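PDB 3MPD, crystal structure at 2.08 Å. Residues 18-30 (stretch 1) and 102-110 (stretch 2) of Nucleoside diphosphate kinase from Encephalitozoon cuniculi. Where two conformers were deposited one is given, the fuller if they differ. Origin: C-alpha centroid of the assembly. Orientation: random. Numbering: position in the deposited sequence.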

# COMPACT_ATOMS: atom_id res chain seq x y z
N LYS A 18 3.60 11.28 6.74
CA LYS A 18 3.84 12.71 6.48
C LYS A 18 5.25 13.05 5.99
O LYS A 18 5.44 14.01 5.25
CB LYS A 18 3.47 13.53 7.73
CG LYS A 18 1.95 13.32 8.13
CD LYS A 18 1.57 14.09 9.38
CE LYS A 18 0.04 14.05 9.66
NZ LYS A 18 -0.20 14.80 10.98
N ARG A 19 6.23 12.27 6.41
CA ARG A 19 7.59 12.34 5.85
C ARG A 19 7.75 11.67 4.49
O ARG A 19 8.87 11.64 3.91
CB ARG A 19 8.58 11.72 6.85
CG ARG A 19 8.62 12.50 8.20
CD ARG A 19 9.52 11.83 9.21
NE ARG A 19 10.93 11.73 8.79
CZ ARG A 19 11.85 11.02 9.45
NH1 ARG A 19 11.50 10.35 10.56
NH2 ARG A 19 13.11 10.99 9.04
N ARG A 20 6.67 11.06 4.00
CA ARG A 20 6.66 10.45 2.67
C ARG A 20 7.67 9.32 2.57
O ARG A 20 8.44 9.21 1.58
CB ARG A 20 6.87 11.51 1.56
CG ARG A 20 5.60 12.44 1.43
CD ARG A 20 5.73 13.43 0.27
NE ARG A 20 4.55 14.29 0.19
CZ ARG A 20 3.46 14.05 -0.54
NH1 ARG A 20 3.35 12.97 -1.30
NH2 ARG A 20 2.46 14.93 -0.51
N LEU A 21 7.60 8.45 3.58
CA LEU A 21 8.45 7.26 3.67
C LEU A 21 7.78 5.97 3.20
O LEU A 21 8.36 4.88 3.34
CB LEU A 21 8.95 7.08 5.13
CG LEU A 21 9.94 8.13 5.60
CD1 LEU A 21 10.16 8.05 7.13
CD2 LEU A 21 11.29 7.89 4.92
N ILE A 22 6.58 6.07 2.66
CA ILE A 22 5.85 4.86 2.26
C ILE A 22 6.65 3.96 1.29
O ILE A 22 6.83 2.78 1.56
CB ILE A 22 4.44 5.15 1.66
CG1 ILE A 22 3.56 5.87 2.70
CG2 ILE A 22 3.72 3.80 1.22
CD1 ILE A 22 2.23 6.43 2.06
N SER A 23 7.14 4.50 0.18
CA SER A 23 7.79 3.62 -0.83
C SER A 23 9.09 3.02 -0.31
O SER A 23 9.39 1.87 -0.61
CB SER A 23 8.07 4.31 -2.18
OG SER A 23 9.05 5.32 -2.03
N ARG A 24 9.83 3.80 0.48
CA ARG A 24 11.10 3.35 1.05
C ARG A 24 10.91 2.22 2.06
O ARG A 24 11.74 1.33 2.19
CB ARG A 24 11.85 4.55 1.69
CG ARG A 24 12.66 5.32 0.61
CD ARG A 24 13.17 6.69 1.10
NE ARG A 24 12.11 7.70 1.21
CZ ARG A 24 12.32 8.98 1.57
NH1 ARG A 24 13.56 9.41 1.85
NH2 ARG A 24 11.30 9.84 1.63
N ILE A 25 9.84 2.30 2.83
CA ILE A 25 9.51 1.25 3.80
C ILE A 25 9.03 -0.03 3.06
O ILE A 25 9.49 -1.12 3.34
CB ILE A 25 8.43 1.78 4.75
CG1 ILE A 25 9.05 2.77 5.77
CG2 ILE A 25 7.70 0.62 5.45
CD1 ILE A 25 7.98 3.69 6.44
N ILE A 26 8.12 0.11 2.12
CA ILE A 26 7.61 -1.07 1.41
C ILE A 26 8.73 -1.78 0.64
O ILE A 26 8.75 -3.01 0.55
CB ILE A 26 6.43 -0.67 0.49
CG1 ILE A 26 5.21 -0.28 1.38
CG2 ILE A 26 6.09 -1.82 -0.50
CD1 ILE A 26 3.98 0.16 0.55
N GLN A 27 9.65 -1.00 0.06
CA GLN A 27 10.81 -1.60 -0.62
C GLN A 27 11.55 -2.62 0.25
O GLN A 27 11.97 -3.67 -0.26
CB GLN A 27 11.81 -0.51 -1.08
CG GLN A 27 13.02 -1.02 -1.88
CD GLN A 27 14.06 0.12 -2.20
OE1 GLN A 27 13.73 1.30 -2.25
NE2 GLN A 27 15.29 -0.25 -2.39
N ARG A 28 11.74 -2.31 1.55
CA ARG A 28 12.51 -3.22 2.42
C ARG A 28 11.84 -4.59 2.50
O ARG A 28 12.51 -5.62 2.46
CB ARG A 28 12.71 -2.69 3.84
CG ARG A 28 13.16 -1.21 3.97
CD ARG A 28 14.56 -1.06 3.42
NE ARG A 28 15.09 0.31 3.62
CZ ARG A 28 15.83 0.73 4.65
NH1 ARG A 28 16.11 -0.07 5.66
NH2 ARG A 28 16.31 1.97 4.63
N PHE A 29 10.51 -4.59 2.63
CA PHE A 29 9.75 -5.83 2.76
C PHE A 29 9.64 -6.60 1.45
O PHE A 29 9.73 -7.85 1.41
CB PHE A 29 8.35 -5.52 3.34
CG PHE A 29 8.40 -5.16 4.78
CD1 PHE A 29 8.15 -6.12 5.74
CD2 PHE A 29 8.73 -3.86 5.19
CE1 PHE A 29 8.24 -5.80 7.10
CE2 PHE A 29 8.82 -3.54 6.57
CZ PHE A 29 8.58 -4.53 7.50
N GLU A 30 9.42 -5.85 0.38
CA GLU A 30 9.17 -6.45 -0.93
C GLU A 30 10.50 -7.03 -1.47
O GLU A 30 10.51 -8.09 -2.09
CB GLU A 30 8.59 -5.36 -1.87
CG GLU A 30 8.26 -5.82 -3.28
CD GLU A 30 7.56 -4.75 -4.13
OE1 GLU A 30 7.95 -3.54 -4.11
OE2 GLU A 30 6.65 -5.14 -4.90
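Stretch 2, residues 102-110: VGTIRGDYG

What holds the two stretches together most firmly? Arg28, on the helix of stretch 1, reaches Asp108 in a salt bridge, with Arg28 NH2 2.8 Å from Asp108 OD2. The same nitrogen, Arg28 NH2, donates a weak hydrogen bond to Tyr109 OH at 3.0 Å, and both acceptors lie at the edge of the guanidinium, near its plane. Asp108 is held in place from its other oxygen: Gly103 N donates to Asp108 OD1 at 2.7 Å. A water held by Arg28 NE (2.7 Å) and Arg24 O (2.8 Å) reaches stretch 2 through a weak hydrogen bond to Tyr109 OH at 3.3 Å.

Where does the second arginine bind? Arg19 grips the backbone near the far end of the short helix. Its two terminal nitrogens converge on one carbonyl, Arg19 NH2 at 2.8 Å and Arg19 NH1 at 3.0 Å from Tyr109 O, a forked pair of hydrogen bonds.

How does the backbone of stretch 2 run? Gly103 has a positive phi, and Thr104 then caps the helix 105-109, its OG1 accepting from Gly107 N at 2.9 Å. This helix crosses helix 22-30 at 147°, roughly antiparallel, with the axes 11.7 Å apart at closest approach. Accordingly, Ile105 lies by Ile25, their CA atoms 6.9 Å apart, while Tyr109 lies by the earlier Leu21, CA to CA 8.6 Å.

What fills the space between the polar contacts? Leu21 CD2 sits over one face of the Tyr109 ring, 4.0 Å from its centroid, a CH-pi contact, and Arg24 CB approaches Tyr109 OH at 3.5 Å. Farther along, Ile105 packs against three residues: Ile105 CD1 is 3.7 Å from Phe29 CE2, Ile105 CG1 is 3.8 Å from Arg28 CG, and Ile105 CG2 is 4.3 Å from Ile25 CG1. Altogether the stretches bury 499 Å², counting both sides.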

# COMPACT_ATOMS: atom_id res chain seq x y z
N VAL A 102 22.39 0.65 11.52
CA VAL A 102 22.27 1.38 10.28
C VAL A 102 21.84 0.33 9.26
O VAL A 102 22.19 -0.86 9.37
CB VAL A 102 23.55 2.13 9.86
CG1 VAL A 102 23.91 3.20 10.91
CG2 VAL A 102 24.68 1.18 9.63
N GLY A 103 21.03 0.74 8.30
CA GLY A 103 20.49 -0.22 7.33
C GLY A 103 19.09 -0.71 7.71
O GLY A 103 18.38 -1.20 6.85
N THR A 104 18.68 -0.57 8.98
CA THR A 104 17.28 -0.87 9.36
C THR A 104 16.41 0.36 9.11
O THR A 104 16.92 1.47 8.96
CB THR A 104 17.13 -1.27 10.88
OG1 THR A 104 17.52 -0.19 11.74
CG2 THR A 104 17.97 -2.54 11.22
N ILE A 105 15.11 0.17 9.08
CA ILE A 105 14.18 1.26 8.91
C ILE A 105 14.36 2.34 9.99
O ILE A 105 14.46 3.51 9.68
CB ILE A 105 12.73 0.73 8.88
CG1 ILE A 105 12.52 -0.04 7.57
CG2 ILE A 105 11.74 1.87 8.95
CD1 ILE A 105 11.23 -0.91 7.58
N ARG A 106 14.39 1.91 11.25
CA ARG A 106 14.57 2.87 12.36
C ARG A 106 15.98 3.46 12.38
O ARG A 106 16.16 4.64 12.65
CB ARG A 106 14.23 2.23 13.72
CG ARG A 106 12.72 1.96 13.82
CD ARG A 106 12.34 1.12 15.04
NE ARG A 106 10.87 1.01 15.17
CZ ARG A 106 10.29 0.06 15.90
NH1 ARG A 106 11.04 -0.84 16.52
NH2 ARG A 106 8.98 -0.01 16.00
N GLY A 107 16.98 2.63 12.09
CA GLY A 107 18.34 3.14 12.03
C GLY A 107 18.57 4.22 10.96
O GLY A 107 19.38 5.13 11.15
N ASP A 108 17.92 4.06 9.81
CA ASP A 108 18.14 4.96 8.66
C ASP A 108 17.26 6.23 8.70
O ASP A 108 17.67 7.29 8.22
CB ASP A 108 17.87 4.22 7.34
CG ASP A 108 18.94 3.15 7.01
OD1 ASP A 108 20.06 3.16 7.59
OD2 ASP A 108 18.64 2.30 6.18
N TYR A 109 16.07 6.13 9.27
CA TYR A 109 15.08 7.24 9.18
C TYR A 109 14.62 7.75 10.53
O TYR A 109 14.10 8.86 10.64
CB TYR A 109 13.82 6.78 8.39
CG TYR A 109 14.10 6.10 7.05
CD1 TYR A 109 14.87 6.72 6.09
CD2 TYR A 109 13.55 4.85 6.74
CE1 TYR A 109 15.17 6.09 4.85
CE2 TYR A 109 13.81 4.22 5.48
CZ TYR A 109 14.62 4.86 4.55
OH TYR A 109 14.93 4.27 3.32
N GLY A 110 14.77 6.94 11.57
CA GLY A 110 14.18 7.26 12.87
C GLY A 110 15.09 8.08 13.77
O GLY A 110 16.33 7.94 13.75
O HOH W 1 14.40 1.66 1.35